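Local coordinates for protein hypothetical oxidoreductase (Sinorhizobium meliloti, PDB 3RH7) that binds flavin mononucleotide and is probably a flavin reductase that uses NADPH to reduce riboflavin, at residues G80-N85 with F128-Q133. Sequence-based numbering, arbitrary orientation.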
ATOM      1  N   GLY A  80     -28.182   0.342   9.058  1.00 83.13           N
ATOM      2  CA  GLY A  80     -27.803  -0.563  10.137  1.00 81.92           C
ATOM      3  C   GLY A  80     -26.709  -1.520   9.744  1.00 81.13           C
ATOM      4  O   GLY A  80     -25.901  -1.934  10.579  1.00 80.09           O
ATOM      5  N   ARG A  81     -26.705  -1.879   8.463  1.00 74.68           N
ATOM      6  CA  ARG A  81     -25.765  -2.807   7.862  1.00 71.77           C
ATOM      7  C   ARG A  81     -25.046  -2.133   6.715  1.00 72.88           C
ATOM      8  O   ARG A  81     -25.625  -1.299   6.009  1.00 74.48           O
ATOM      9  CB  ARG A  81     -26.504  -4.072   7.382  1.00 71.75           C
ATOM     10  CG  ARG A  81     -27.099  -4.861   8.540  1.00 89.39           C
ATOM     11  CD  ARG A  81     -27.815  -6.118   8.117  1.00108.96           C
ATOM     12  NE  ARG A  81     -28.051  -7.011   9.256  1.00127.45           N
ATOM     13  CZ  ARG A  81     -27.165  -7.894   9.716  1.00140.90           C
ATOM     14  NH1 ARG A  81     -25.972  -8.011   9.143  1.00126.24           N
ATOM     15  NH2 ARG A  81     -27.465  -8.660  10.760  1.00123.30           N
ATOM     16  N   PHE A  82     -23.775  -2.478   6.536  1.00 64.94           N
ATOM     17  CA  PHE A  82     -22.975  -1.970   5.428  1.00 62.33           C
ATOM     18  C   PHE A  82     -21.982  -3.048   4.944  1.00 63.49           C
ATOM     19  O   PHE A  82     -21.847  -4.078   5.590  1.00 63.47           O
ATOM     20  CB  PHE A  82     -22.274  -0.673   5.806  1.00 62.75           C
ATOM     21  CG  PHE A  82     -21.173  -0.792   6.819  1.00 63.13           C
ATOM     22  CD1 PHE A  82     -21.454  -0.782   8.178  1.00 67.65           C
ATOM     23  CD2 PHE A  82     -19.846  -0.870   6.419  1.00 63.22           C
ATOM     24  CE1 PHE A  82     -20.430  -0.883   9.120  1.00 67.69           C
ATOM     25  CE2 PHE A  82     -18.825  -0.986   7.359  1.00 64.72           C
ATOM     26  CZ  PHE A  82     -19.121  -0.974   8.702  1.00 64.23           C
ATOM     27  N   ALA A  83     -21.325  -2.825   3.804  1.00 57.68           N
ATOM     28  CA  ALA A  83     -20.344  -3.760   3.279  1.00 56.49           C
ATOM     29  C   ALA A  83     -19.093  -3.038   2.829  1.00 61.12           C
ATOM     30  O   ALA A  83     -19.165  -1.919   2.325  1.00 63.49           O
ATOM     31  CB  ALA A  83     -20.925  -4.571   2.131  1.00 57.27           C
ATOM     32  N   ILE A  84     -17.944  -3.681   3.003  1.00 55.60           N
ATOM     33  CA  ILE A  84     -16.676  -3.107   2.574  1.00 54.31           C
ATOM     34  C   ILE A  84     -16.155  -3.896   1.368  1.00 59.58           C
ATOM     35  O   ILE A  84     -15.863  -5.085   1.506  1.00 59.02           O
ATOM     36  CB  ILE A  84     -15.675  -3.079   3.754  1.00 56.14           C
ATOM     37  CG1 ILE A  84     -16.070  -2.018   4.801  1.00 55.95           C
ATOM     38  CG2 ILE A  84     -14.230  -2.929   3.284  1.00 56.90           C
ATOM     39  CD1 ILE A  84     -15.820  -0.589   4.464  1.00 61.40           C
ATOM     40  N   ASN A  85     -16.056  -3.249   0.186  1.00 56.77           N
ATOM     41  CA  ASN A  85     -15.524  -3.939  -1.000  1.00 56.55           C
ATOM     42  C   ASN A  85     -14.069  -3.501  -1.254  1.00 58.53           C
ATOM     43  O   ASN A  85     -13.847  -2.355  -1.689  1.00 57.86           O
ATOM     44  CB  ASN A  85     -16.392  -3.678  -2.242  1.00 58.47           C
ATOM     45  CG  ASN A  85     -17.731  -4.347  -2.229  1.00 60.65           C
ATOM     46  OD1 ASN A  85     -17.863  -5.496  -2.630  1.00 68.60           O
ATOM     47  ND2 ASN A  85     -18.763  -3.621  -1.850  1.00 31.99           N
ATOM     48  N   PHE A 128     -16.537  -7.663   2.871  1.00 53.46           N
ATOM     49  CA  PHE A 128     -16.989  -7.874   4.239  1.00 53.20           C
ATOM     50  C   PHE A 128     -18.395  -7.320   4.473  1.00 61.86           C
ATOM     51  O   PHE A 128     -18.597  -6.116   4.359  1.00 62.24           O
ATOM     52  CB  PHE A 128     -16.014  -7.193   5.224  1.00 53.06           C
ATOM     53  CG  PHE A 128     -14.573  -7.624   5.125  1.00 52.22           C
ATOM     54  CD1 PHE A 128     -13.685  -6.965   4.270  1.00 54.57           C
ATOM     55  CD2 PHE A 128     -14.092  -8.659   5.902  1.00 53.30           C
ATOM     56  CE1 PHE A 128     -12.356  -7.382   4.152  1.00 53.97           C
ATOM     57  CE2 PHE A 128     -12.768  -9.083   5.784  1.00 55.67           C
ATOM     58  CZ  PHE A 128     -11.907  -8.440   4.908  1.00 52.96           C
ATOM     59  N   GLU A 129     -19.352  -8.188   4.824  1.00 61.20           N
ATOM     60  CA  GLU A 129     -20.705  -7.787   5.200  1.00 63.11           C
ATOM     61  C   GLU A 129     -20.686  -7.442   6.677  1.00 68.16           C
ATOM     62  O   GLU A 129     -20.252  -8.255   7.502  1.00 67.43           O
ATOM     63  CB  GLU A 129     -21.726  -8.896   4.907  1.00 66.10           C
ATOM     64  CG  GLU A 129     -22.210  -8.894   3.479  1.00 78.49           C
ATOM     65  CD  GLU A 129     -23.578  -9.512   3.318  1.00 97.34           C
ATOM     66  OE1 GLU A 129     -23.657 -10.756   3.171  1.00 86.29           O
ATOM     67  OE2 GLU A 129     -24.571  -8.745   3.352  1.00 83.46           O
ATOM     68  N   CYS A 130     -21.112  -6.230   7.006  1.00 66.39           N
ATOM     69  CA  CYS A 130     -21.057  -5.725   8.370  1.00 66.72           C
ATOM     70  C   CYS A 130     -22.422  -5.335   8.916  1.00 72.77           C
ATOM     71  O   CYS A 130     -23.435  -5.319   8.220  1.00 73.61           O
ATOM     72  CB  CYS A 130     -20.080  -4.552   8.460  1.00 65.68           C
ATOM     73  SG  CYS A 130     -18.337  -5.011   8.226  1.00 68.20           S
ATOM     74  N   SER A 131     -22.420  -5.127  10.217  1.00 70.09           N
ATOM     75  CA  SER A 131     -23.491  -4.637  11.043  1.00 71.39           C
ATOM     76  C   SER A 131     -22.858  -3.538  11.851  1.00 77.98           C
ATOM     77  O   SER A 131     -21.781  -3.761  12.413  1.00 76.64           O
ATOM     78  CB  SER A 131     -24.063  -5.751  11.910  1.00 75.31           C
ATOM     79  OG  SER A 131     -23.198  -6.079  12.983  1.00 84.23           O
HETATM   80  N   MSE A 132     -23.452  -2.337  11.847  1.00 77.09           N
HETATM   81  CA  MSE A 132     -22.901  -1.216  12.574  1.00 78.24           C
HETATM   82  C   MSE A 132     -22.959  -1.413  14.067  1.00 81.60           C
HETATM   83  O   MSE A 132     -24.015  -1.744  14.614  1.00 83.27           O
HETATM   84  CB  MSE A 132     -23.611   0.059  12.212  1.00 82.46           C
HETATM   85  CG  MSE A 132     -22.760   0.935  11.357  1.00 91.08           C
HETATM   86 SE   MSE A 132     -23.791   2.359  10.570  0.75102.39          SE
HETATM   87  CE  MSE A 132     -23.351   2.158   8.730  1.00 97.38           C
ATOM     88  N   GLN A 133     -21.793  -1.273  14.711  1.00 75.22           N
ATOM     89  CA  GLN A 133     -21.655  -1.394  16.147  1.00 74.70           C
ATOM     90  C   GLN A 133     -21.814  -0.001  16.705  1.00 81.70           C
ATOM     91  O   GLN A 133     -22.799   0.281  17.382  1.00 84.55           O
ATOM     92  CB  GLN A 133     -20.308  -2.026  16.531  1.00 73.93           C
ATOM     93  CG  GLN A 133     -20.280  -3.535  16.413  1.00 77.93           C
ATOM     94  CD  GLN A 133     -20.256  -4.264  17.741  1.00 98.93           C
ATOM     95  OE1 GLN A 133     -20.894  -5.320  17.898  1.00 96.66           O
ATOM     96  NE2 GLN A 133     -19.482  -3.761  18.712  1.00 84.66           N
TER
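The ring of F82 packs against C130 and M132 of the neighbouring strand, where strands 81-85 and 128-133 run antiparallel, a worked example of two neighbours sharing one buried face of a barrel. Its CG takes the crowded position between the backbone N and the carbonyl carbon (chi1 69°), which swings the ring across to the other strand. C130 CB sits over the centre of one ring face, 3.7 Å from the centroid of the F82 ring, in a CH-pi contact. The C130 sulfur, anti to its carbonyl carbon, approaches the same ring obliquely. Beside it the selenomethionine M132 crosses F82 at about a right angle; M132 CG lies near F82 CE1 and CD1, and the bend at chi3 goes with CE lying 3.5 Å from F82 CD1. With L62 and I144 also touching F82, an alanine here would probably cost C130 and M132 their shared apolar surface and loosen the packing of this end of the pair. Farther along the same face, I84 and F128 cross obliquely and touch lightly, I84 CG2 to F128 CD1 at 4.2 Å, and F128 also meets F25 of the second subunit. C130 N donates to F82 O at 2.7 Å, nearly along the C=O axis, while I84 and F128 exchange two backbone bonds. Beyond F82, M132 N donates to G80 O almost straight, with an N-H...O angle of 173°. A83 and E129 face the opposite way, where E129 OE2 is bound by the backbone N of D116. Strand 81-86 here joins 126-138 to 30-38 within the curled antiparallel sheet of the FMN-binding split barrel, and the side chain of I84 lies about 6 Å from that of A49, which binds FMN, and about 9 Å from the flavin itself.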